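Local coordinates for nitrate regulatory protein (PDB 4AKK), which responds to nitrate and nitrite and binds the terminator in the nasF operon leader RNA to bring about transcription antitermination, at residues D235-L240 and A247-Q252; Q65-V70 and S191-K196. All blocks are in the same frame, centred on the assembly; numbering follows the deposited sequence.

Interaction 1: residues D235-L240 and A247-Q252; sequences DSFQAL and ALFAEQ
Phe237 directs a ring edge at the face of Phe249, and this T-shaped pair carries the contact between residues 235-240 and 247-252. The ring planes stand at 75° with centroids 5.2 Å apart, values that fit an edge-to-face rather than an offset stack. One rim atom does most of the touching: Phe237 CE2 lies 3.8 Å from both CG and CD2 of Phe249, and reaches CB of Phe249 at 3.9 Å. The meeting point is therefore displaced from the centre of the Phe249 ring toward its attached end. In both residues CG is trans to the backbone N (chi1 157° in Phe237, 180° in Phe249), which extends each ring into the space between helices whose nearest CA atoms, those of Gln238 and Phe249, are still 8.9 Å apart.

The solvent side is looser. Exposed Gln238 swings its amide toward the rim of Phe249, but OE1 of Gln238 stays 4.3 Å from CE2 of Phe249, close to the plane of that ring, so the approach is peripheral. Only 125 Å² is buried in all, nearly all of it on these three residues.

The segments belong to the consecutive helices 217-240 and 243-252. Helix 277-312 packs against both rings, with Leu300 on Phe237 and Leu293 on Phe249, while helix 180-212 supplies Phe192, another edge-to-face partner of Phe237.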
ATOM      1  N   ASP A 235      -6.027  14.870   0.666  1.00 35.98           N
ATOM      2  CA  ASP A 235      -6.758  14.201  -0.407  1.00 41.02           C
ATOM      3  C   ASP A 235      -7.382  12.918   0.109  1.00 34.30           C
ATOM      4  O   ASP A 235      -8.529  12.623  -0.185  1.00 36.28           O
ATOM      5  CB  ASP A 235      -5.867  13.896  -1.611  1.00 33.46           C
ATOM      6  CG  ASP A 235      -5.445  15.151  -2.365  1.00 42.70           C
ATOM      7  OD1 ASP A 235      -5.898  16.261  -2.004  1.00 49.14           O
ATOM      8  OD2 ASP A 235      -4.647  15.023  -3.320  1.00 45.04           O
ATOM      9  N   SER A 236      -6.623  12.148   0.874  1.00 35.05           N
ATOM     10  CA  SER A 236      -7.182  10.965   1.502  1.00 34.90           C
ATOM     11  C   SER A 236      -8.339  11.321   2.455  1.00 36.88           C
ATOM     12  O   SER A 236      -9.395  10.682   2.416  1.00 37.20           O
ATOM     13  CB  SER A 236      -6.098  10.154   2.207  1.00 40.20           C
ATOM     14  OG  SER A 236      -6.681   9.138   3.000  1.00 40.52           O
ATOM     15  N   PHE A 237      -8.160  12.346   3.283  1.00 34.39           N
ATOM     16  CA  PHE A 237      -9.239  12.781   4.182  1.00 28.69           C
ATOM     17  C   PHE A 237     -10.519  13.121   3.408  1.00 39.77           C
ATOM     18  O   PHE A 237     -11.611  12.725   3.804  1.00 38.05           O
ATOM     19  CB  PHE A 237      -8.823  13.979   5.052  1.00 32.71           C
ATOM     20  CG  PHE A 237      -9.992  14.788   5.560  1.00 34.88           C
ATOM     21  CD1 PHE A 237     -10.766  14.328   6.621  1.00 31.91           C
ATOM     22  CD2 PHE A 237     -10.342  15.988   4.954  1.00 35.75           C
ATOM     23  CE1 PHE A 237     -11.855  15.054   7.075  1.00 30.01           C
ATOM     24  CE2 PHE A 237     -11.438  16.724   5.405  1.00 34.54           C
ATOM     25  CZ  PHE A 237     -12.191  16.258   6.464  1.00 26.36           C
ATOM     26  N   GLN A 238     -10.376  13.852   2.306  1.00 38.12           N
ATOM     27  CA  GLN A 238     -11.523  14.305   1.535  1.00 40.81           C
ATOM     28  C   GLN A 238     -12.229  13.157   0.844  1.00 37.40           C
ATOM     29  O   GLN A 238     -13.446  13.121   0.798  1.00 41.12           O
ATOM     30  CB  GLN A 238     -11.110  15.361   0.516  1.00 47.93           C
ATOM     31  CG  GLN A 238     -10.575  16.628   1.168  1.00 54.34           C
ATOM     32  CD  GLN A 238     -10.470  17.784   0.197  1.00 64.43           C
ATOM     33  OE1 GLN A 238      -9.369  18.191  -0.187  1.00 56.49           O
ATOM     34  NE2 GLN A 238     -11.620  18.317  -0.213  1.00 64.87           N
ATOM     35  N   ALA A 239     -11.466  12.215   0.308  1.00 36.22           N
ATOM     36  CA  ALA A 239     -12.065  11.042  -0.303  1.00 38.40           C
ATOM     37  C   ALA A 239     -12.859  10.210   0.707  1.00 40.22           C
ATOM     38  O   ALA A 239     -13.847   9.579   0.350  1.00 44.33           O
ATOM     39  CB  ALA A 239     -11.001  10.186  -0.984  1.00 38.49           C
ATOM     40  N   LEU A 240     -12.448  10.217   1.968  1.00 34.51           N
ATOM     41  CA  LEU A 240     -13.015   9.260   2.918  1.00 37.22           C
ATOM     42  C   LEU A 240     -13.997   9.827   3.913  1.00 36.78           C
ATOM     43  O   LEU A 240     -14.726   9.074   4.553  1.00 38.62           O
ATOM     44  CB  LEU A 240     -11.912   8.548   3.684  1.00 36.17           C
ATOM     45  CG  LEU A 240     -11.084   7.592   2.834  1.00 40.45           C
ATOM     46  CD1 LEU A 240      -9.894   7.116   3.634  1.00 36.32           C
ATOM     47  CD2 LEU A 240     -11.952   6.420   2.368  1.00 37.91           C
ATOM     48  N   ALA A 247     -17.354  19.603   3.973  1.00 49.01           N
ATOM     49  CA  ALA A 247     -17.959  20.927   3.892  1.00 51.35           C
ATOM     50  C   ALA A 247     -17.345  21.858   4.936  1.00 51.59           C
ATOM     51  O   ALA A 247     -16.859  22.944   4.611  1.00 50.13           O
ATOM     52  CB  ALA A 247     -19.467  20.833   4.085  1.00 48.84           C
ATOM     53  N   LEU A 248     -17.370  21.421   6.192  1.00 46.82           N
ATOM     54  CA  LEU A 248     -16.809  22.215   7.280  1.00 48.74           C
ATOM     55  C   LEU A 248     -15.354  22.582   7.014  1.00 44.10           C
ATOM     56  O   LEU A 248     -14.921  23.696   7.307  1.00 44.52           O
ATOM     57  CB  LEU A 248     -16.912  21.459   8.606  1.00 45.65           C
ATOM     58  CG  LEU A 248     -16.317  22.232   9.777  1.00 48.48           C
ATOM     59  CD1 LEU A 248     -17.178  23.450  10.069  1.00 53.78           C
ATOM     60  CD2 LEU A 248     -16.188  21.350  11.007  1.00 48.38           C
ATOM     61  N   PHE A 249     -14.607  21.626   6.466  1.00 45.92           N
ATOM     62  CA  PHE A 249     -13.196  21.796   6.137  1.00 44.04           C
ATOM     63  C   PHE A 249     -13.018  22.850   5.049  1.00 46.20           C
ATOM     64  O   PHE A 249     -12.135  23.698   5.128  1.00 46.96           O
ATOM     65  CB  PHE A 249     -12.623  20.446   5.667  1.00 42.70           C
ATOM     66  CG  PHE A 249     -11.163  20.483   5.282  1.00 40.32           C
ATOM     67  CD1 PHE A 249     -10.189  20.813   6.216  1.00 40.59           C
ATOM     68  CD2 PHE A 249     -10.763  20.138   3.998  1.00 45.30           C
ATOM     69  CE1 PHE A 249      -8.842  20.823   5.869  1.00 38.23           C
ATOM     70  CE2 PHE A 249      -9.425  20.145   3.639  1.00 45.73           C
ATOM     71  CZ  PHE A 249      -8.456  20.491   4.580  1.00 41.72           C
ATOM     72  N   ALA A 250     -13.860  22.792   4.027  1.00 48.20           N
ATOM     73  CA  ALA A 250     -13.727  23.695   2.892  1.00 49.99           C
ATOM     74  C   ALA A 250     -14.026  25.124   3.314  1.00 51.04           C
ATOM     75  O   ALA A 250     -13.443  26.073   2.789  1.00 50.41           O
ATOM     76  CB  ALA A 250     -14.650  23.265   1.762  1.00 49.92           C
ATOM     77  N   GLU A 251     -14.937  25.264   4.272  1.00 47.71           N
ATOM     78  CA  GLU A 251     -15.342  26.577   4.764  1.00 57.38           C
ATOM     79  C   GLU A 251     -14.394  27.121   5.843  1.00 54.83           C
ATOM     80  O   GLU A 251     -14.003  28.288   5.799  1.00 57.49           O
ATOM     81  CB  GLU A 251     -16.781  26.520   5.291  1.00 57.94           C
ATOM     82  CG  GLU A 251     -17.800  25.997   4.269  1.00 64.81           C
ATOM     83  CD  GLU A 251     -19.206  25.827   4.847  1.00 75.92           C
ATOM     84  OE1 GLU A 251     -19.334  25.305   5.979  1.00 72.29           O
ATOM     85  OE2 GLU A 251     -20.184  26.208   4.165  1.00 75.74           O
ATOM     86  N   GLN A 252     -14.020  26.270   6.798  1.00 49.84           N
ATOM     87  CA  GLN A 252     -13.208  26.689   7.947  1.00 51.47           C
ATOM     88  C   GLN A 252     -11.701  26.778   7.679  1.00 49.71           C
ATOM     89  O   GLN A 252     -10.994  27.517   8.355  1.00 49.94           O
ATOM     90  CB  GLN A 252     -13.441  25.753   9.138  1.00 51.94           C
ATOM     91  CG  GLN A 252     -14.829  25.826   9.742  1.00 52.95           C
ATOM     92  CD  GLN A 252     -14.993  27.007  10.680  1.00 69.26           C
ATOM     93  OE1 GLN A 252     -14.415  27.036  11.770  1.00 74.30           O
ATOM     94  NE2 GLN A 252     -15.792  27.987  10.264  1.00 63.63           N
TER

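Interaction 2: residues Q65-V70 and S191-K196; sequences QISALV and SFMQGK
Within the all-helical NIT domain, the nitrate-receptor part of the protein, helices 56-85 and 180-212 are joined by the side chain of Met193, which packs against Ile66 and Ser67. The nearest CA atoms, those of Ser67 and Met193, are 7.2 Å apart, a close approach consistent with the small side chain of Ser67. Met193 has CG opposite its carbonyl carbon (chi1 -79°), and an extended chi2 carries the sulfur across the gap; the bend at chi3 (75°) turns the methyl group onto the backbone of Ser67, at a slant to that helix. That methyl makes the closest touch, CE of Met193 lying 3.4 Å from CA of Ser67, so it rests on backbone as much as on side chain. The sulfur follows at the serine's flank, with SD of Met193 4.0 Å from CB of Ser67. Ile66 meets the same methyl with its CG2 branch, 3.9 Å from CE of Met193, the two side chains crossing nearly at right angles. Leu167 of helix 152-167 also packs on Met193.

Polar groups border this apolar patch. The hydroxyl of Ser67 is hydrogen-bonded to Glu297 and Arg294 of helix 277-312. The Lys196 chain is extended as far as CE, and a turn at its last torsion places NZ where it hydrogen-bonds to Gln74 and His71 and has a long, weak ion pair with Glu297. A water links the segments indirectly: it donates a hydrogen bond to O of Ser67 at 2.8 Å and accepts a weak one from NZ of Lys196, which is 3.4 Å from the water oxygen.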
ATOM      1  N   GLN A  65      -8.122  10.780  22.531  1.00 32.41           N
ATOM      2  CA  GLN A  65      -7.073  11.177  23.466  1.00 36.70           C
ATOM      3  C   GLN A  65      -5.703  11.295  22.793  1.00 32.88           C
ATOM      4  O   GLN A  65      -4.893  12.136  23.174  1.00 33.32           O
ATOM      5  CB  GLN A  65      -6.999  10.217  24.658  1.00 36.58           C
ATOM      6  CG  GLN A  65      -8.243  10.275  25.553  1.00 45.72           C
ATOM      7  CD  GLN A  65      -8.613  11.706  25.962  1.00 47.81           C
ATOM      8  OE1 GLN A  65      -7.613  12.482  26.346  1.00 52.83           O
ATOM      9  NE2 GLN A  65      -9.777  12.103  25.918  1.00 50.36           N
ATOM     10  N   ILE A  66      -5.446  10.460  21.795  1.00 32.17           N
ATOM     11  CA  ILE A  66      -4.191  10.557  21.053  1.00 33.77           C
ATOM     12  C   ILE A  66      -4.175  11.878  20.300  1.00 31.02           C
ATOM     13  O   ILE A  66      -3.196  12.624  20.347  1.00 31.62           O
ATOM     14  CB  ILE A  66      -4.008   9.376  20.082  1.00 34.23           C
ATOM     15  CG1 ILE A  66      -3.596   8.123  20.864  1.00 32.53           C
ATOM     16  CG2 ILE A  66      -2.975   9.723  18.998  1.00 33.92           C
ATOM     17  CD1 ILE A  66      -3.829   6.832  20.126  1.00 30.72           C
ATOM     18  N   SER A  67      -5.288  12.171  19.632  1.00 29.46           N
ATOM     19  CA  SER A  67      -5.436  13.418  18.903  1.00 32.80           C
ATOM     20  C   SER A  67      -5.192  14.640  19.782  1.00 35.67           C
ATOM     21  O   SER A  67      -4.521  15.589  19.368  1.00 27.79           O
ATOM     22  CB  SER A  67      -6.830  13.509  18.302  1.00 32.46           C
ATOM     23  OG  SER A  67      -7.023  14.771  17.690  1.00 38.15           O
ATOM     24  N   ALA A  68      -5.750  14.619  20.988  1.00 33.77           N
ATOM     25  CA  ALA A  68      -5.642  15.759  21.892  1.00 33.93           C
ATOM     26  C   ALA A  68      -4.218  15.919  22.409  1.00 32.65           C
ATOM     27  O   ALA A  68      -3.696  17.031  22.484  1.00 31.88           O
ATOM     28  CB  ALA A  68      -6.617  15.614  23.059  1.00 32.48           C
ATOM     29  N   LEU A  69      -3.602  14.803  22.780  1.00 29.05           N
ATOM     30  CA  LEU A  69      -2.220  14.823  23.243  1.00 32.97           C
ATOM     31  C   LEU A  69      -1.291  15.340  22.139  1.00 27.94           C
ATOM     32  O   LEU A  69      -0.418  16.158  22.386  1.00 29.12           O
ATOM     33  CB  LEU A  69      -1.789  13.426  23.693  1.00 30.72           C
ATOM     34  CG  LEU A  69      -0.336  13.258  24.148  1.00 29.80           C
ATOM     35  CD1 LEU A  69      -0.020  14.188  25.304  1.00 32.25           C
ATOM     36  CD2 LEU A  69      -0.052  11.813  24.529  1.00 29.54           C
ATOM     37  N   VAL A  70      -1.501  14.863  20.920  1.00 29.42           N
ATOM     38  CA  VAL A  70      -0.684  15.276  19.789  1.00 32.22           C
ATOM     39  C   VAL A  70      -0.845  16.773  19.585  1.00 28.58           C
ATOM     40  O   VAL A  70       0.120  17.476  19.314  1.00 32.86           O
ATOM     41  CB  VAL A  70      -1.055  14.490  18.500  1.00 29.50           C
ATOM     42  CG1 VAL A  70      -0.574  15.224  17.241  1.00 24.96           C
ATOM     43  CG2 VAL A  70      -0.482  13.074  18.564  1.00 28.71           C
ATOM     44  N   SER A 191      -5.712  10.370   8.413  1.00 29.39           N
ATOM     45  CA  SER A 191      -5.237  11.149   7.276  1.00 31.14           C
ATOM     46  C   SER A 191      -5.192  12.614   7.660  1.00 32.09           C
ATOM     47  O   SER A 191      -4.216  13.302   7.393  1.00 33.29           O
ATOM     48  CB  SER A 191      -6.141  10.978   6.060  1.00 30.28           C
ATOM     49  OG  SER A 191      -6.232   9.621   5.679  1.00 29.87           O
ATOM     50  N   PHE A 192      -6.269  13.092   8.273  1.00 31.55           N
ATOM     51  CA  PHE A 192      -6.362  14.487   8.651  1.00 31.59           C
ATOM     52  C   PHE A 192      -5.312  14.832   9.712  1.00 31.18           C
ATOM     53  O   PHE A 192      -4.640  15.857   9.617  1.00 28.86           O
ATOM     54  CB  PHE A 192      -7.774  14.797   9.168  1.00 32.02           C
ATOM     55  CG  PHE A 192      -8.025  16.253   9.400  1.00 37.97           C
ATOM     56  CD1 PHE A 192      -7.636  16.855  10.587  1.00 33.84           C
ATOM     57  CD2 PHE A 192      -8.646  17.026   8.428  1.00 33.72           C
ATOM     58  CE1 PHE A 192      -7.865  18.200  10.804  1.00 35.00           C
ATOM     59  CE2 PHE A 192      -8.875  18.373   8.640  1.00 34.02           C
ATOM     60  CZ  PHE A 192      -8.484  18.959   9.827  1.00 32.79           C
ATOM     61  N   MET A 193      -5.188  13.979  10.727  1.00 29.82           N
ATOM     62  CA  MET A 193      -4.246  14.211  11.813  1.00 30.46           C
ATOM     63  C   MET A 193      -2.833  14.310  11.242  1.00 32.19           C
ATOM     64  O   MET A 193      -2.017  15.128  11.680  1.00 33.69           O
ATOM     65  CB  MET A 193      -4.309  13.070  12.850  1.00 33.67           C
ATOM     66  CG  MET A 193      -5.480  13.142  13.849  1.00 32.67           C
ATOM     67  SD  MET A 193      -5.657  11.662  14.901  1.00 32.02           S
ATOM     68  CE  MET A 193      -4.309  11.907  16.031  1.00 35.22           C
ATOM     69  N   GLN A 194      -2.554  13.463  10.261  1.00 30.80           N
ATOM     70  CA  GLN A 194      -1.232  13.395   9.657  1.00 35.33           C
ATOM     71  C   GLN A 194      -0.940  14.630   8.796  1.00 27.42           C
ATOM     72  O   GLN A 194       0.161  15.169   8.835  1.00 27.22           O
ATOM     73  CB  GLN A 194      -1.091  12.106   8.836  1.00 33.13           C
ATOM     74  CG  GLN A 194       0.334  11.811   8.408  1.00 38.33           C
ATOM     75  CD  GLN A 194       1.284  11.669   9.583  1.00 42.16           C
ATOM     76  OE1 GLN A 194       2.138  12.531   9.815  1.00 38.65           O
ATOM     77  NE2 GLN A 194       1.136  10.585  10.337  1.00 39.25           N
ATOM     78  N   GLY A 195      -1.925  15.088   8.033  1.00 26.81           N
ATOM     79  CA  GLY A 195      -1.754  16.311   7.274  1.00 28.13           C
ATOM     80  C   GLY A 195      -1.471  17.496   8.193  1.00 27.62           C
ATOM     81  O   GLY A 195      -0.658  18.372   7.879  1.00 28.29           O
ATOM     82  N   LYS A 196      -2.158  17.510   9.333  1.00 28.43           N
ATOM     83  CA  LYS A 196      -2.070  18.592  10.312  1.00 29.19           C
ATOM     84  C   LYS A 196      -0.713  18.551  10.988  1.00 31.12           C
ATOM     85  O   LYS A 196      -0.129  19.592  11.281  1.00 30.07           O
ATOM     86  CB  LYS A 196      -3.187  18.424  11.348  1.00 30.46           C
ATOM     87  CG  LYS A 196      -3.186  19.408  12.490  1.00 30.63           C
ATOM     88  CD  LYS A 196      -4.496  19.281  13.285  1.00 38.49           C
ATOM     89  CE  LYS A 196      -4.468  20.089  14.575  1.00 36.20           C
ATOM     90  NZ  LYS A 196      -3.755  19.379  15.671  1.00 34.07           N
TER
HETATM   91  O   HOH W   1      -3.969  16.146  16.698  1.00 34.41           O

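In the fold
Interaction 2 lies about 7 Å from the centre of the chain and its three touching residues are buried, whereas interaction 1, with its centre about 15 Å out, is partly buried. The chemistry differs as well: interaction 1 is an aromatic pair of one buried and one partly exposed ring with an exposed amide at its rim, interaction 2 a methionine packed beside polar side chains and one water. Their centres are about 15 Å apart, yet residues 191-196 and 235-240 meet directly through a probable hydrogen bond, OG of Ser236 to OG of Ser191 at 2.8 Å. Phe192 CE2 also packs 3.7 Å from Phe249 CD1. Helices 180-212 and 217-240 are consecutive, and helix 277-312 touches both contacts.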